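Local coordinates for protein myosin-4 (Saccharomyces cerevisiae, PDB 3MMI) that is a type V myosin motor that moves ASH1 and other mRNAs to the bud, recruited to them through SHE3, and is represented here by its globular tail, at residues Glu21-Leu26 / Val66-Leu71; Asp95-Gly100 / Leu157-Lys162; His163-Ile168 / Leu220-Val225; Ser283-Phe288 / Leu325-Asn330; Leu298-Ile303 / Ala329-Arg334. One frame throughout, in Å; residues are numbered along the deposited sequence.

Contact 1: Glu21-Leu26 / Val66-Leu71; sequences ELLMDL and VRNGLL
Leu70 pushes its methyl CD1 against the root of the Leu23 side chain, and CB of Leu23 lies 3.5 Å from CD1 of Leu70. This is the tight spot of a small surface contact that buries 165 Å² between the two segments. The same methyl stands 3.8 Å from the carbonyl O of Leu23, an oxygen that is hydrogen-bonded to the hydroxyl of Tyr29. Leu23 reaches further with its outer branch: with CG beside the backbone N (chi1 -51°), CD1 of Leu23 comes to 3.4 Å from ND2 of Asn68. The two side chains cross there at about a right angle, and the methyl meets the amide nitrogen by van der Waals touch alone, with no hydrogen bond between the segments.

Towards solvent the fit slackens. Met24 comes no closer than its backbone N, 4.4 Å from CD1 of Leu70, its exposed side chain staying further off still, and Asn68 is exposed as well.

The receiving surface is the end of a helix. Gly69, with positive phi, is the C-prime residue of a Schellman motif in which Leu70 N turns back to Leu65 O, and the reversal brings Leu70 round to face Leu23. Leu70 is at once the N-cap position of helix 71-91. The short helix 19-24 packs beside the junction of helices 53-67 and 71-91: Leu23 also touches Ser64 and Leu65, while Val66 and Leu71 pack against Thr134 and Tyr137 of helix 132-168.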
# COMPACT_ATOMS: atom_id res chain seq x y z
N GLU A 21 -13.10 1.25 40.80
CA GLU A 21 -14.11 2.33 40.67
C GLU A 21 -13.68 3.33 39.60
O GLU A 21 -14.52 3.81 38.83
CB GLU A 21 -14.31 3.08 42.00
CG GLU A 21 -15.37 4.20 41.92
CD GLU A 21 -15.23 5.23 43.10
OE1 GLU A 21 -14.65 4.91 44.18
OE2 GLU A 21 -15.74 6.35 42.93
N LEU A 22 -12.38 3.67 39.59
CA LEU A 22 -11.75 4.37 38.44
C LEU A 22 -12.02 3.63 37.09
O LEU A 22 -12.69 4.16 36.20
CB LEU A 22 -10.24 4.57 38.67
CG LEU A 22 -9.83 5.52 39.80
CD1 LEU A 22 -8.36 5.38 40.09
CD2 LEU A 22 -10.19 6.97 39.45
N LEU A 23 -11.60 2.39 37.01
CA LEU A 23 -11.84 1.57 35.84
C LEU A 23 -13.30 1.38 35.45
O LEU A 23 -13.55 1.02 34.34
CB LEU A 23 -11.15 0.23 35.98
CG LEU A 23 -9.67 0.31 36.34
CD1 LEU A 23 -9.13 -1.02 36.62
CD2 LEU A 23 -8.86 1.01 35.30
N MET A 24 -14.26 1.62 36.32
CA MET A 24 -15.65 1.50 35.92
C MET A 24 -16.18 2.76 35.30
O MET A 24 -17.16 2.74 34.60
CB MET A 24 -16.52 1.09 37.08
CG MET A 24 -16.99 -0.30 37.01
SD MET A 24 -16.48 -1.14 38.47
CE MET A 24 -17.38 -0.23 39.68
N ASP A 25 -15.52 3.87 35.60
CA ASP A 25 -15.85 5.14 35.00
C ASP A 25 -15.34 5.14 33.57
O ASP A 25 -14.56 5.97 33.14
CB ASP A 25 -15.28 6.28 35.81
CG ASP A 25 -16.07 7.53 35.66
OD1 ASP A 25 -15.69 8.52 36.29
OD2 ASP A 25 -17.05 7.54 34.93
N LEU A 26 -15.83 4.18 32.83
CA LEU A 26 -15.38 3.92 31.47
C LEU A 26 -15.23 5.26 30.77
O LEU A 26 -14.32 5.48 29.93
N VAL A 66 -7.90 -5.55 31.68
CA VAL A 66 -8.04 -6.98 31.38
C VAL A 66 -7.70 -7.79 32.59
O VAL A 66 -8.32 -8.83 32.87
CB VAL A 66 -7.10 -7.48 30.17
CG1 VAL A 66 -6.90 -9.00 30.17
CG2 VAL A 66 -7.65 -7.00 28.82
N ARG A 67 -6.73 -7.33 33.35
CA ARG A 67 -6.29 -8.00 34.55
C ARG A 67 -7.34 -8.01 35.62
O ARG A 67 -7.45 -8.95 36.36
CB ARG A 67 -5.07 -7.31 35.13
CG ARG A 67 -4.69 -7.84 36.43
CD ARG A 67 -3.33 -8.35 36.36
NE ARG A 67 -2.56 -7.25 35.88
CZ ARG A 67 -2.71 -6.03 36.34
NH1 ARG A 67 -3.56 -5.80 37.29
NH2 ARG A 67 -2.00 -5.04 35.83
N ASN A 68 -8.11 -6.94 35.66
CA ASN A 68 -9.15 -6.76 36.64
C ASN A 68 -10.46 -7.22 36.05
O ASN A 68 -11.55 -6.93 36.58
CB ASN A 68 -9.23 -5.29 37.10
CG ASN A 68 -7.94 -4.86 37.77
OD1 ASN A 68 -7.53 -5.52 38.78
ND2 ASN A 68 -7.25 -3.83 37.21
N GLY A 69 -10.34 -7.91 34.92
CA GLY A 69 -11.47 -8.61 34.30
C GLY A 69 -12.53 -7.69 33.71
O GLY A 69 -13.66 -8.11 33.53
N LEU A 70 -12.21 -6.44 33.40
CA LEU A 70 -13.25 -5.60 32.88
C LEU A 70 -13.35 -5.67 31.32
O LEU A 70 -13.09 -4.71 30.60
CB LEU A 70 -13.15 -4.17 33.41
CG LEU A 70 -13.35 -4.06 34.94
CD1 LEU A 70 -13.16 -2.59 35.41
CD2 LEU A 70 -14.79 -4.47 35.29
N LEU A 71 -13.76 -6.83 30.81
CA LEU A 71 -13.38 -7.15 29.45
C LEU A 71 -14.21 -6.30 28.51
O LEU A 71 -13.77 -5.90 27.42
CB LEU A 71 -13.57 -8.62 29.20
CG LEU A 71 -12.60 -9.53 29.97
CD1 LEU A 71 -12.99 -10.98 29.68
CD2 LEU A 71 -11.19 -9.28 29.52

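Contact 2: Asp95-Gly100 / Leu157-Lys162; sequences DETMLG and LVKFMK
Met98 and Phe160 both carry CG anti to the backbone N (chi1 -166° and 173°), which sends the thioether chain and the ring into the same space between two helices. The result is a Met-aromatic contact, joining the first turn of helix 97-108 to the long helix 132-168 in this all-helical tail. The sulfur of Met98 is 4.7 Å from the centroid of the Phe160 ring and approaches obliquely, 65° off the ring normal. Its chain follows the far end of the ring: CB of Met98 lies 3.6 Å from CE1 of Phe160, and SD of Met98 is 3.6 Å from CZ of Phe160. A bend at the last torsion then leads the terminal methyl of Met98 away.

Thr97 covers the base of the phenylalanine, its CG2 4.1 Å from CB of Phe160. The ring itself is held from other sides too, by the nearly parallel ring of Trp156 and by Phe198 of helix 185-204. Trp156 NE1 further ties the helices by a hydrogen bond to Thr97 O.

The polar part is secondary. Lys159 extends past the threonine to its main partner, Leu92 O, and OG1 of Thr97 is bonded to Pro93 O. Between the two side chains there is just a weak hydrogen bond, from NZ of Lys159 to OG1 of Thr97 at 3.5 Å.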
# COMPACT_ATOMS: atom_id res chain seq x y z
N ASP A 95 0.90 18.17 4.26
CA ASP A 95 2.29 18.20 4.65
C ASP A 95 2.58 17.44 5.92
O ASP A 95 3.72 17.37 6.35
CB ASP A 95 2.76 19.63 4.78
CG ASP A 95 1.77 20.52 5.46
OD1 ASP A 95 0.91 21.07 4.78
OD2 ASP A 95 1.85 20.69 6.67
N GLU A 96 1.56 16.87 6.52
CA GLU A 96 1.76 16.16 7.77
C GLU A 96 1.56 14.67 7.57
O GLU A 96 1.83 13.90 8.44
CB GLU A 96 0.79 16.69 8.82
CD GLU A 96 0.72 18.47 10.67
OE1 GLU A 96 1.05 19.59 10.32
OE2 GLU A 96 -0.16 18.26 11.51
N THR A 97 1.09 14.30 6.39
CA THR A 97 0.67 12.93 6.10
C THR A 97 1.73 11.83 6.25
O THR A 97 1.43 10.77 6.74
CB THR A 97 0.06 12.84 4.73
OG1 THR A 97 -1.07 13.70 4.66
CG2 THR A 97 -0.41 11.48 4.45
N MET A 98 2.95 12.12 5.81
CA MET A 98 4.06 11.22 5.94
C MET A 98 4.39 10.96 7.39
O MET A 98 4.30 9.84 7.84
CB MET A 98 5.30 11.72 5.22
CG MET A 98 6.34 10.65 5.07
SD MET A 98 7.69 10.92 3.96
CE MET A 98 8.97 11.15 5.12
N LEU A 99 4.77 12.00 8.11
CA LEU A 99 5.19 11.85 9.50
C LEU A 99 4.07 11.32 10.35
O LEU A 99 4.25 10.37 11.12
CB LEU A 99 5.63 13.19 10.10
CG LEU A 99 6.99 13.73 9.67
CD1 LEU A 99 7.33 14.96 10.51
CD2 LEU A 99 8.00 12.66 9.91
N GLY A 100 2.92 11.97 10.24
CA GLY A 100 1.77 11.62 11.04
C GLY A 100 1.27 10.20 10.81
O GLY A 100 1.04 9.47 11.78
N LEU A 157 -1.78 4.87 3.07
CA LEU A 157 -0.76 4.63 2.08
C LEU A 157 -1.15 5.15 0.71
O LEU A 157 -0.33 5.77 0.01
CB LEU A 157 -0.34 3.16 1.98
CG LEU A 157 0.91 2.84 1.11
CD1 LEU A 157 2.14 3.65 1.46
CD2 LEU A 157 1.28 1.45 1.06
N VAL A 158 -2.39 4.93 0.30
CA VAL A 158 -2.76 5.43 -1.04
C VAL A 158 -2.78 6.92 -0.98
O VAL A 158 -2.32 7.59 -1.90
CB VAL A 158 -4.12 4.85 -1.62
CG1 VAL A 158 -4.15 3.33 -1.46
CG2 VAL A 158 -5.31 5.50 -0.87
N LYS A 159 -3.34 7.48 0.07
CA LYS A 159 -3.37 8.97 0.16
C LYS A 159 -1.93 9.50 0.20
O LYS A 159 -1.52 10.45 -0.53
CB LYS A 159 -4.11 9.43 1.38
CG LYS A 159 -4.11 10.94 1.52
CD LYS A 159 -4.98 11.35 2.75
CE LYS A 159 -4.58 12.78 3.31
NZ LYS A 159 -4.46 12.88 4.85
N PHE A 160 -1.13 8.85 1.04
CA PHE A 160 0.29 9.24 1.07
C PHE A 160 0.93 9.12 -0.30
O PHE A 160 1.50 10.10 -0.82
CB PHE A 160 1.06 8.42 2.07
CG PHE A 160 2.49 8.66 2.01
CD1 PHE A 160 2.99 9.95 2.13
CD2 PHE A 160 3.38 7.63 1.83
CE1 PHE A 160 4.36 10.23 2.07
CE2 PHE A 160 4.80 7.89 1.77
CZ PHE A 160 5.26 9.20 1.89
N MET A 161 0.81 7.96 -0.94
CA MET A 161 1.40 7.78 -2.29
C MET A 161 0.86 8.59 -3.45
O MET A 161 1.62 8.90 -4.41
CB MET A 161 1.39 6.27 -2.68
CG MET A 161 2.53 5.49 -1.99
SD MET A 161 4.11 6.34 -2.26
CE MET A 161 5.03 5.88 -0.90
N LYS A 162 -0.41 8.97 -3.39
CA LYS A 162 -0.98 9.95 -4.36
C LYS A 162 -0.11 11.28 -4.30
O LYS A 162 0.35 11.77 -5.33
CB LYS A 162 -2.46 10.26 -4.01
CG LYS A 162 -3.12 11.26 -4.94

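Contact 3: His163-Ile168 / Leu220-Val225; sequences HASAHI and LKYLNV
Ser165 sets its hydroxyl between two side chains of the facing helix, the ring of Tyr222 and the end of Leu223. OG of Ser165 lies 3.7 Å from CE2 of Tyr222, approaching the ring obliquely, and OG of Ser165 is 3.8 Å from CD2 of Leu223. Neither is a polar bond. The hydroxyl is hydrogen-bonded instead to Met161 O, one turn back in its own helix, a bond allowed by a chi1 of -55°, which places OG opposite the carbonyl carbon. The buried oxygen is thereby satisfied within its own helix, so it can face a ring carbon and a methyl without a polar partner across the contact.

Just 76 Å² is buried between the segments, and the closest pair of CA atoms, those of Ser165 and Leu223, is 8.1 Å apart. The tyrosine also packs on Val158, Met161 and Lys162, earlier in helix 132-168. Ala164 and Ile168 face Phe194 of helix 185-204, and Leu220 meets Leu253 and Phe257 of helix 240-257. Helices 132-168 and 209-234 meet here in the interior of the helical globular tail of a class V myosin, within the dilute family region.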
# COMPACT_ATOMS: atom_id res chain seq x y z
N HIS A 163 0.05 11.81 -3.09
CA HIS A 163 0.79 13.05 -2.89
C HIS A 163 2.26 12.92 -3.28
O HIS A 163 2.79 13.76 -4.00
CB HIS A 163 0.67 13.51 -1.44
N ALA A 164 2.90 11.86 -2.80
CA ALA A 164 4.32 11.66 -3.08
C ALA A 164 4.60 11.46 -4.56
O ALA A 164 5.67 11.88 -5.03
CB ALA A 164 4.91 10.46 -2.31
N SER A 165 3.71 10.77 -5.29
CA SER A 165 3.89 10.59 -6.72
C SER A 165 3.78 11.85 -7.50
O SER A 165 4.41 11.93 -8.53
CB SER A 165 2.84 9.72 -7.41
OG SER A 165 2.79 8.50 -6.79
N ALA A 166 2.94 12.79 -7.06
CA ALA A 166 2.87 14.13 -7.74
C ALA A 166 4.17 14.89 -7.50
O ALA A 166 4.84 15.34 -8.42
CB ALA A 166 1.68 14.95 -7.23
N HIS A 167 4.53 14.96 -6.23
CA HIS A 167 5.67 15.71 -5.81
C HIS A 167 6.94 15.19 -6.46
O HIS A 167 7.86 15.95 -6.87
CB HIS A 167 5.79 15.62 -4.30
CG HIS A 167 7.14 16.00 -3.80
ND1 HIS A 167 7.94 15.10 -3.10
CD2 HIS A 167 7.86 17.15 -3.91
CE1 HIS A 167 9.12 15.67 -2.83
NE2 HIS A 167 9.10 16.91 -3.31
N ILE A 168 7.02 13.88 -6.62
CA ILE A 168 8.24 13.37 -7.16
C ILE A 168 8.07 13.23 -8.67
O ILE A 168 9.04 13.03 -9.39
CB ILE A 168 8.51 12.02 -6.57
CG1 ILE A 168 8.89 12.16 -5.11
CG2 ILE A 168 9.52 11.32 -7.29
CD1 ILE A 168 8.91 10.83 -4.51
N LEU A 220 5.89 0.19 -3.92
CA LEU A 220 5.95 -0.32 -5.26
C LEU A 220 4.63 -0.88 -5.84
O LEU A 220 4.41 -0.77 -7.04
CB LEU A 220 6.99 -1.39 -5.30
CG LEU A 220 8.49 -1.01 -5.08
CD1 LEU A 220 9.37 -2.24 -5.22
CD2 LEU A 220 9.00 0.13 -6.01
N LYS A 221 3.79 -1.54 -5.02
CA LYS A 221 2.51 -2.04 -5.53
C LYS A 221 1.74 -0.84 -5.92
O LYS A 221 1.07 -0.84 -6.97
CB LYS A 221 1.75 -2.91 -4.53
CG LYS A 221 2.33 -4.32 -4.34
CD LYS A 221 1.46 -5.14 -3.35
N TYR A 222 1.84 0.25 -5.15
CA TYR A 222 1.12 1.40 -5.56
C TYR A 222 1.62 1.98 -6.89
O TYR A 222 0.83 2.49 -7.68
CB TYR A 222 1.18 2.49 -4.50
CG TYR A 222 0.41 3.71 -4.91
CD1 TYR A 222 -0.90 3.89 -4.51
CD2 TYR A 222 1.00 4.69 -5.72
CE1 TYR A 222 -1.61 5.03 -4.86
CE2 TYR A 222 0.31 5.82 -6.13
CZ TYR A 222 -1.01 6.00 -5.69
OH TYR A 222 -1.73 7.11 -6.04
N LEU A 223 2.93 1.97 -7.12
CA LEU A 223 3.46 2.63 -8.34
C LEU A 223 3.18 1.75 -9.56
O LEU A 223 2.97 2.27 -10.64
CB LEU A 223 4.98 3.01 -8.23
CG LEU A 223 5.33 4.11 -7.16
CD1 LEU A 223 6.85 4.05 -6.77
CD2 LEU A 223 5.04 5.52 -7.60
N ASN A 224 3.15 0.45 -9.39
CA ASN A 224 2.58 -0.49 -10.42
C ASN A 224 1.20 -0.01 -10.99
O ASN A 224 1.09 0.23 -12.21
CB ASN A 224 2.45 -1.90 -9.77
CG ASN A 224 1.93 -2.95 -10.72
OD1 ASN A 224 2.54 -3.18 -11.80
ND2 ASN A 224 0.80 -3.51 -10.41
N VAL A 225 0.24 0.30 -10.09
CA VAL A 225 -1.15 0.78 -10.41
C VAL A 225 -1.09 2.08 -11.17
O VAL A 225 -1.53 2.21 -12.28
CB VAL A 225 -1.93 0.94 -9.06
CG1 VAL A 225 -3.27 1.69 -9.33
CG2 VAL A 225 -2.13 -0.44 -8.49

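Contact 4: Ser283-Phe288 / Leu325-Asn330; sequences SNLNEF and LNYLAN
Phe288 projects its ring between Tyr327 and Leu328 of helix 322-338. In both the phenylalanine and the tyrosine an extended first torsion (chi1 -176° and 178°) swings the ring out from its own helix towards the other. CD2 of Phe288 comes to 4.1 Å from CD2 of Tyr327, reaching the tyrosine ring at its edge and near its plane; seen from the phenylalanine the approach is oblique. The outer end of the phenyl ring belongs to Leu328, whose chain crosses it at about a right angle, with CD1 of Leu328 3.8 Å from CZ of Phe288 and CG of Leu328 3.9 Å from that same CZ.

Leu285 adds a looser touch, CD2 of Leu285 to CB of Tyr327 at 4.2 Å, from a less usual conformation with chi1 at 85°. The tyrosine hydroxyl finds its hydrogen bond in Asp293 OD1.

Cut back to alanine, Phe288 would probably leave Leu328 and the edge of Tyr327 without their common partner and open a gap between the helices. Phe292, Ile303, Leu307 and Ile324 also surround this ring, so it is buried among helices 285-292, 300-308 and 322-338.

The turn that presents it is pinned by Glu287, whose OE1 accepts Ser283 N at 2.7 Å and Ser283 OG at 3.2 Å, the hydroxyl lying above the carboxylate plane. OE1 also receives a weak bond from Asn284 N, and Glu287 N returns to OD1 of Asn284, an atom less surely placed: the capping box that starts helix 285-292.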
# COMPACT_ATOMS: atom_id res chain seq x y z
N SER A 283 4.09 -12.01 -34.76
CA SER A 283 3.53 -11.95 -36.10
C SER A 283 2.45 -12.99 -36.46
O SER A 283 1.97 -12.95 -37.57
CB SER A 283 4.65 -11.95 -37.13
OG SER A 283 5.31 -13.21 -37.15
N ASN A 284 2.05 -13.89 -35.58
CA ASN A 284 0.86 -14.64 -35.94
C ASN A 284 0.12 -15.11 -34.79
O ASN A 284 0.66 -15.09 -33.70
CB ASN A 284 1.16 -15.76 -36.93
CG ASN A 284 2.32 -16.65 -36.48
OD1 ASN A 284 2.20 -17.46 -35.53
ND2 ASN A 284 3.45 -16.51 -37.16
N LEU A 285 -1.15 -15.43 -35.01
CA LEU A 285 -2.09 -15.50 -33.90
C LEU A 285 -1.67 -16.73 -33.11
O LEU A 285 -1.89 -16.88 -31.88
CB LEU A 285 -3.56 -15.41 -34.39
CG LEU A 285 -4.47 -16.51 -34.91
CD1 LEU A 285 -4.07 -17.87 -34.34
CD2 LEU A 285 -5.98 -16.29 -34.64
N ASN A 286 -1.02 -17.60 -33.86
CA ASN A 286 -0.39 -18.76 -33.33
C ASN A 286 0.79 -18.60 -32.36
O ASN A 286 0.80 -19.25 -31.33
CB ASN A 286 0.06 -19.63 -34.43
CG ASN A 286 -0.22 -20.96 -34.09
OD1 ASN A 286 0.50 -21.57 -33.30
ND2 ASN A 286 -1.37 -21.45 -34.59
N GLU A 287 1.72 -17.73 -32.65
CA GLU A 287 2.62 -17.25 -31.59
C GLU A 287 1.98 -16.55 -30.46
O GLU A 287 2.38 -16.86 -29.32
CB GLU A 287 3.65 -16.29 -32.12
CG GLU A 287 3.99 -16.69 -33.44
CD GLU A 287 5.07 -15.84 -34.05
OE1 GLU A 287 4.84 -14.58 -34.25
OE2 GLU A 287 6.13 -16.45 -34.36
N PHE A 288 0.97 -15.67 -30.79
CA PHE A 288 0.24 -14.87 -29.81
C PHE A 288 -0.45 -15.80 -28.87
O PHE A 288 -0.47 -15.50 -27.70
CB PHE A 288 -0.72 -13.88 -30.52
CG PHE A 288 -1.43 -12.98 -29.59
CD1 PHE A 288 -0.85 -11.76 -29.29
CD2 PHE A 288 -2.59 -13.35 -28.96
CE1 PHE A 288 -1.40 -10.90 -28.44
CE2 PHE A 288 -3.18 -12.37 -28.02
CZ PHE A 288 -2.55 -11.18 -27.76
N LEU A 325 -5.63 -8.46 -33.37
CA LEU A 325 -6.63 -7.46 -32.85
C LEU A 325 -8.03 -8.14 -32.76
O LEU A 325 -8.73 -8.10 -31.77
CB LEU A 325 -6.66 -6.22 -33.74
CG LEU A 325 -5.41 -5.37 -33.66
CD1 LEU A 325 -5.53 -4.23 -34.65
CD2 LEU A 325 -5.07 -4.89 -32.24
N ASN A 326 -8.33 -8.85 -33.82
CA ASN A 326 -9.54 -9.62 -34.01
C ASN A 326 -9.82 -10.73 -33.02
O ASN A 326 -10.84 -10.76 -32.42
CB ASN A 326 -9.52 -10.18 -35.40
CG ASN A 326 -10.87 -10.39 -35.94
OD1 ASN A 326 -11.36 -11.51 -36.01
ND2 ASN A 326 -11.48 -9.33 -36.35
N TYR A 327 -8.89 -11.65 -32.89
CA TYR A 327 -8.88 -12.67 -31.81
C TYR A 327 -9.03 -12.11 -30.38
O TYR A 327 -9.84 -12.53 -29.62
CB TYR A 327 -7.54 -13.45 -31.92
CG TYR A 327 -7.39 -14.50 -30.86
CD1 TYR A 327 -8.32 -15.54 -30.79
CD2 TYR A 327 -6.42 -14.38 -29.86
CE1 TYR A 327 -8.26 -16.51 -29.77
CE2 TYR A 327 -6.28 -15.44 -28.85
CZ TYR A 327 -7.19 -16.49 -28.86
OH TYR A 327 -7.23 -17.49 -27.89
N LEU A 328 -8.29 -11.08 -30.06
CA LEU A 328 -8.57 -10.35 -28.74
C LEU A 328 -9.96 -9.88 -28.53
O LEU A 328 -10.50 -10.10 -27.48
CB LEU A 328 -7.55 -9.21 -28.55
CG LEU A 328 -6.15 -9.58 -27.99
CD1 LEU A 328 -5.18 -8.43 -28.18
CD2 LEU A 328 -6.23 -10.01 -26.54
N ALA A 329 -10.51 -9.18 -29.57
CA ALA A 329 -11.96 -8.71 -29.60
C ALA A 329 -12.85 -9.86 -29.24
O ALA A 329 -13.65 -9.81 -28.29
CB ALA A 329 -12.29 -8.06 -31.02
N ASN A 330 -12.69 -10.95 -29.96
CA ASN A 330 -13.50 -12.17 -29.66
C ASN A 330 -13.38 -12.78 -28.31
O ASN A 330 -14.36 -13.19 -27.67
CB ASN A 330 -13.17 -13.21 -30.73
CG ASN A 330 -14.04 -13.04 -32.01
OD1 ASN A 330 -13.48 -12.89 -33.11
ND2 ASN A 330 -15.35 -13.01 -31.85

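Contact 5: Leu298-Ile303 / Ala329-Arg334; sequences LNPAQI and ANVIKR
OD1 of Asn299 accepts from two backbone amides, Gln302 N at 2.8 Å and, weakly, Ala301 N at 3.1 Å, capping the first turn of helix 300-308, from which Pro300 and Ala301 meet Ile332. The bond from Gln302 N comes almost end-on to the carbonyl. In return Asn299 N gives a nearly straight bond of 2.7 Å to OE1 of Gln302, in the carbonyl plane of that amide, and the two residues form a capping box.

The contact proper is apolar. Pro300 touches two neighbours with CB and CG, crossing Val331 at about a right angle: CG of Pro300 is 3.7 Å from CG1 of Val331, and CB of Pro300 is 3.8 Å from CG1 of Ile332. A chi1 of -60° turns the longer branch of Ile332 away from its own carbonyl carbon and carries CD1 to 3.6 Å from O of Pro300 and onto CA of Ala301. With Ile332 exchanged for an alanine, Ala301 is likely to lose its CD1 contact and Pro300 to be held by Val331 alone across the two segments.

The far ends of the cap reach the chain's later part, Asn299 ND2 to Glu344 O and Gln302 NE2 to Ile345 O. The start of helix 300-308 rests against helix 322-338, while Leu298 packs on helix 269-279 and Ile303 on Phe288 and Phe292 of helix 285-292.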
# COMPACT_ATOMS: atom_id res chain seq x y z
N LEU A 298 -2.05 -9.91 -16.98
CA LEU A 298 -2.90 -8.89 -17.62
C LEU A 298 -4.12 -9.54 -18.17
O LEU A 298 -4.00 -10.65 -18.73
CB LEU A 298 -2.16 -8.15 -18.74
CG LEU A 298 -1.02 -7.20 -18.19
CD1 LEU A 298 -0.00 -6.77 -19.27
CD2 LEU A 298 -1.43 -6.01 -17.34
N ASN A 299 -5.29 -8.88 -18.10
CA ASN A 299 -6.42 -9.53 -18.76
C ASN A 299 -6.39 -9.25 -20.24
O ASN A 299 -5.63 -8.43 -20.74
CB ASN A 299 -7.75 -9.19 -17.95
CG ASN A 299 -8.05 -7.79 -17.97
OD1 ASN A 299 -7.82 -7.14 -19.00
ND2 ASN A 299 -8.67 -7.32 -16.89
N PRO A 300 -7.35 -9.84 -20.98
CA PRO A 300 -7.45 -9.56 -22.38
C PRO A 300 -7.75 -8.10 -22.77
O PRO A 300 -7.18 -7.67 -23.74
CB PRO A 300 -8.51 -10.55 -22.85
CG PRO A 300 -8.42 -11.70 -21.84
CD PRO A 300 -8.34 -10.85 -20.56
N ALA A 301 -8.52 -7.35 -21.98
CA ALA A 301 -8.90 -5.94 -22.34
C ALA A 301 -7.61 -5.12 -22.09
O ALA A 301 -7.33 -4.17 -22.79
CB ALA A 301 -10.01 -5.46 -21.48
N GLN A 302 -6.85 -5.46 -21.02
CA GLN A 302 -5.56 -4.74 -20.69
C GLN A 302 -4.58 -4.93 -21.78
O GLN A 302 -3.95 -4.02 -22.29
CB GLN A 302 -5.04 -5.22 -19.37
CG GLN A 302 -5.85 -4.65 -18.19
CD GLN A 302 -5.50 -5.31 -16.89
OE1 GLN A 302 -5.21 -6.49 -16.88
NE2 GLN A 302 -5.73 -4.63 -15.78
N ILE A 303 -4.49 -6.16 -22.26
CA ILE A 303 -3.57 -6.43 -23.32
C ILE A 303 -4.02 -5.78 -24.61
O ILE A 303 -3.17 -5.24 -25.39
CB ILE A 303 -3.40 -7.97 -23.59
CG1 ILE A 303 -2.85 -8.70 -22.39
CG2 ILE A 303 -2.61 -8.25 -24.87
CD1 ILE A 303 -2.85 -10.16 -22.56
N ALA A 329 -10.51 -9.18 -29.57
CA ALA A 329 -11.96 -8.71 -29.60
C ALA A 329 -12.85 -9.86 -29.24
O ALA A 329 -13.65 -9.81 -28.29
CB ALA A 329 -12.29 -8.06 -31.02
N ASN A 330 -12.69 -10.95 -29.96
CA ASN A 330 -13.50 -12.17 -29.66
C ASN A 330 -13.38 -12.78 -28.31
O ASN A 330 -14.36 -13.19 -27.67
CB ASN A 330 -13.17 -13.21 -30.73
CG ASN A 330 -14.04 -13.04 -32.01
OD1 ASN A 330 -13.48 -12.89 -33.11
ND2 ASN A 330 -15.35 -13.01 -31.85
N VAL A 331 -12.11 -12.72 -27.81
CA VAL A 331 -11.82 -13.17 -26.45
C VAL A 331 -12.51 -12.35 -25.45
O VAL A 331 -13.18 -12.85 -24.57
CB VAL A 331 -10.17 -13.30 -26.16
CG1 VAL A 331 -9.89 -13.59 -24.71
CG2 VAL A 331 -9.67 -14.41 -26.97
N ILE A 332 -12.31 -11.06 -25.59
CA ILE A 332 -13.09 -10.07 -24.74
C ILE A 332 -14.60 -10.33 -24.76
O ILE A 332 -15.27 -10.39 -23.71
CB ILE A 332 -12.67 -8.62 -25.07
CG1 ILE A 332 -11.14 -8.52 -24.75
CG2 ILE A 332 -13.59 -7.59 -24.25
CD1 ILE A 332 -10.39 -7.40 -25.39
N LYS A 333 -15.09 -10.57 -25.96
CA LYS A 333 -16.59 -10.70 -26.12
C LYS A 333 -17.07 -12.01 -25.43
O LYS A 333 -18.02 -12.07 -24.62
CB LYS A 333 -16.92 -10.71 -27.63
CG LYS A 333 -18.33 -11.22 -27.94
CD LYS A 333 -18.50 -11.39 -29.40
CE LYS A 333 -17.98 -12.79 -29.74
NZ LYS A 333 -18.17 -13.22 -31.18
N ARG A 334 -16.30 -13.05 -25.66
CA ARG A 334 -16.48 -14.31 -24.97
C ARG A 334 -16.54 -14.17 -23.48
O ARG A 334 -17.46 -14.62 -22.90
CB ARG A 334 -15.42 -15.33 -25.37
CG ARG A 334 -15.75 -16.75 -25.01
NH2 ARG A 334 -16.95 -20.98 -27.00

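How the contacts relate
The five contacts fall into three places along an elongated helical tail. Contact 1 stands alone at one end, its centre about 68 Å from that of contact 4, on the opposite side of the chain's centre. Contacts 2 and 3 lie in the middle, both on helix 132-168, with centres about 11 Å apart; they join where OH of Tyr222 lies 3.4 Å from CA of Lys162. Contacts 4 and 5 share Ala329 and Asn330 on helix 322-338, and CD2 of Leu328 lies 3.8 Å from O of Pro300. Between the middle and far groups, contacts 3 and 5 come within about 7 Å at their nearest atoms without touching.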